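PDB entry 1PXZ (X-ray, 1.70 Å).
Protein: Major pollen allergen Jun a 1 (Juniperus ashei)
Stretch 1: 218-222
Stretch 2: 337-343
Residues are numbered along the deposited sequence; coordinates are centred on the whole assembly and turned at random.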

# COMPACT_ATOMS: atom_id res chain seq x y z
N ALA A 218 -7.80 -2.33 -2.29
CA ALA A 218 -9.19 -1.90 -2.37
C ALA A 218 -9.46 -0.41 -2.17
O ALA A 218 -8.88 0.23 -1.29
CB ALA A 218 -9.98 -2.68 -1.32
N PHE A 219 -10.39 0.11 -2.94
CA PHE A 219 -10.91 1.47 -2.82
C PHE A 219 -9.83 2.53 -3.06
O PHE A 219 -9.92 3.64 -2.51
CB PHE A 219 -11.57 1.70 -1.46
CG PHE A 219 -12.49 0.56 -1.02
CD1 PHE A 219 -13.65 0.33 -1.73
CD2 PHE A 219 -12.18 -0.21 0.09
CE1 PHE A 219 -14.51 -0.70 -1.34
CE2 PHE A 219 -13.01 -1.26 0.46
CZ PHE A 219 -14.16 -1.50 -0.27
N ASN A 220 -8.84 2.22 -3.86
CA ASN A 220 -7.77 3.16 -4.17
C ASN A 220 -8.11 3.96 -5.42
O ASN A 220 -8.84 3.47 -6.29
CB ASN A 220 -6.43 2.45 -4.40
CG ASN A 220 -6.00 1.59 -3.23
OD1 ASN A 220 -6.10 0.36 -3.25
ND2 ASN A 220 -5.49 2.24 -2.19
N GLN A 221 -7.58 5.17 -5.49
CA GLN A 221 -7.66 5.99 -6.69
C GLN A 221 -6.32 5.86 -7.40
O GLN A 221 -5.30 6.29 -6.86
CB GLN A 221 -7.97 7.47 -6.38
CG GLN A 221 -7.83 8.34 -7.65
CD GLN A 221 -8.91 8.00 -8.68
OE1 GLN A 221 -10.09 7.89 -8.38
NE2 GLN A 221 -8.52 7.84 -9.93
N PHE A 222 -6.29 5.26 -8.59
CA PHE A 222 -5.05 5.10 -9.33
C PHE A 222 -4.94 6.16 -10.41
O PHE A 222 -5.58 6.05 -11.48
CB PHE A 222 -4.99 3.70 -9.97
CG PHE A 222 -4.63 2.63 -8.96
CD1 PHE A 222 -3.37 2.57 -8.39
CD2 PHE A 222 -5.57 1.69 -8.61
CE1 PHE A 222 -3.03 1.58 -7.48
CE2 PHE A 222 -5.26 0.69 -7.67
CZ PHE A 222 -4.00 0.66 -7.10
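Stretch 2 (337-343) QLTKNAG

Residues 337-343 pack against 218-222 as the end of a helix followed by a tight turn, and the two stretches, at least 118 residues apart in sequence wherever they touch, bury 262 Å² between them. Gln337 and Leu338 are the last helical residues. Thr339 (phi/psi -113/12) is the first to leave helical geometry, and from it the chain enters a type I beta turn that ends at Ala342. The turn is closed by a hydrogen bond from Ala342 N to Thr339 O of 3.0 Å, while a weak one from Lys340 N to Gln337 O, 3.4 Å long, links the end of the helix to the start of the turn. Ala342 then adopts an extended conformation (-57/150) that carries the chain on to Gly343, whose backbone angles would press a CB against the preceding carbonyl oxygen and so by themselves call for glycine.

The register advances in step on both sides, although the two chain paths diverge strongly: the CA of Phe219 lies 5.3 Å from the CA of Thr339, and the CA of Gln221 lies 5.9 Å from the CA of Ala342. No direct hydrogen bond joins them, so the approach rests on van der Waals packing and one bridging water.

Phe219 and Thr339 cover the most surface. Phe219 has a positive phi (63/29), and its CA-to-CB bond points sideways relative to stretch 2. With chi1 in the m well, its ring nevertheless reaches Leu338, where Phe219 CD1 lies 4.2 Å from Leu338 CB. This is an apolar contact made obliquely to the ring, and Leu338 directs its own CA-to-CB bond toward stretch 1. Thr339, a buried residue with chi1 of 55° (p), sets its methyl against the backbone of stretch 1: Thr339 CG2 is 3.5 Å from Phe219 O and also 3.5 Å from Asn220 O. A methyl group cannot satisfy these carbonyls, so the contacts are ones of shape.

Gln221, at the start of a strand, is the third main contributor. Its CA-to-CB bond points toward stretch 2, as that of Ala342 points toward stretch 1, and the two meet with Gln221 CB 3.7 Å from Ala342 CB. The small methyl of Ala342 also lies near the backbone of stretch 1 at Phe219, with Ala342 CB 4.2 Å from Phe219 O. Farther along its side chain, Gln221 OE1 stands 3.9 Å from Thr339 OG1, too far for a hydrogen bond. A water instead links Gln221 to the main chain of Thr339, donating to Gln221 OE1 at 2.9 Å and to Thr339 O at 2.7 Å. Thr339 O thus serves both the turn and the bridge, accepting from Ala342 N as well as from the water.

Between these contacts the turn bulges outward. Lys340 and Asn341 point their CA-to-CB bonds away from stretch 1 and make no contact with it, leaving Thr339 and Ala342, the two ends of the turn, to touch the other chain segment.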

# COMPACT_ATOMS: atom_id res chain seq x y z
N GLN A 337 -17.65 6.44 -6.85
CA GLN A 337 -18.23 6.92 -5.59
C GLN A 337 -17.51 6.36 -4.37
O GLN A 337 -17.35 7.06 -3.36
CB GLN A 337 -19.72 6.54 -5.49
CG GLN A 337 -20.68 7.57 -6.05
CD GLN A 337 -20.41 8.97 -5.54
OE1 GLN A 337 -20.93 9.37 -4.49
NE2 GLN A 337 -19.60 9.73 -6.28
N LEU A 338 -17.09 5.10 -4.49
CA LEU A 338 -16.48 4.42 -3.33
C LEU A 338 -15.08 4.94 -3.06
O LEU A 338 -14.55 4.70 -1.97
CB LEU A 338 -16.43 2.90 -3.56
CG LEU A 338 -17.79 2.20 -3.61
CD1 LEU A 338 -17.66 0.78 -4.15
CD2 LEU A 338 -18.46 2.18 -2.24
N THR A 339 -14.50 5.63 -4.04
CA THR A 339 -13.13 6.11 -3.92
C THR A 339 -13.08 7.63 -3.85
O THR A 339 -11.99 8.20 -3.98
CB THR A 339 -12.23 5.67 -5.09
OG1 THR A 339 -12.82 6.07 -6.34
CG2 THR A 339 -12.10 4.15 -5.20
N LYS A 340 -14.23 8.28 -3.65
CA LYS A 340 -14.24 9.75 -3.70
C LYS A 340 -13.36 10.35 -2.61
O LYS A 340 -12.84 11.45 -2.80
CB LYS A 340 -15.67 10.27 -3.55
CG LYS A 340 -16.34 9.70 -2.31
CD LYS A 340 -17.82 10.06 -2.31
CE LYS A 340 -18.12 11.20 -1.34
NZ LYS A 340 -18.88 10.74 -0.14
N ASN A 341 -13.21 9.63 -1.49
CA ASN A 341 -12.35 10.19 -0.43
C ASN A 341 -10.96 9.58 -0.38
O ASN A 341 -10.23 9.68 0.63
CB ASN A 341 -13.08 9.99 0.91
CG ASN A 341 -14.30 10.90 1.02
OD1 ASN A 341 -14.32 12.01 0.48
ND2 ASN A 341 -15.33 10.43 1.71
N ALA A 342 -10.53 8.94 -1.47
CA ALA A 342 -9.19 8.35 -1.48
C ALA A 342 -8.11 9.39 -1.18
O ALA A 342 -8.28 10.56 -1.52
CB ALA A 342 -8.87 7.67 -2.80
N GLY A 343 -7.01 8.95 -0.57
CA GLY A 343 -5.97 9.94 -0.25
C GLY A 343 -6.16 10.40 1.19
O GLY A 343 -7.01 9.88 1.94
O HOH W 1 -11.19 9.46 -6.24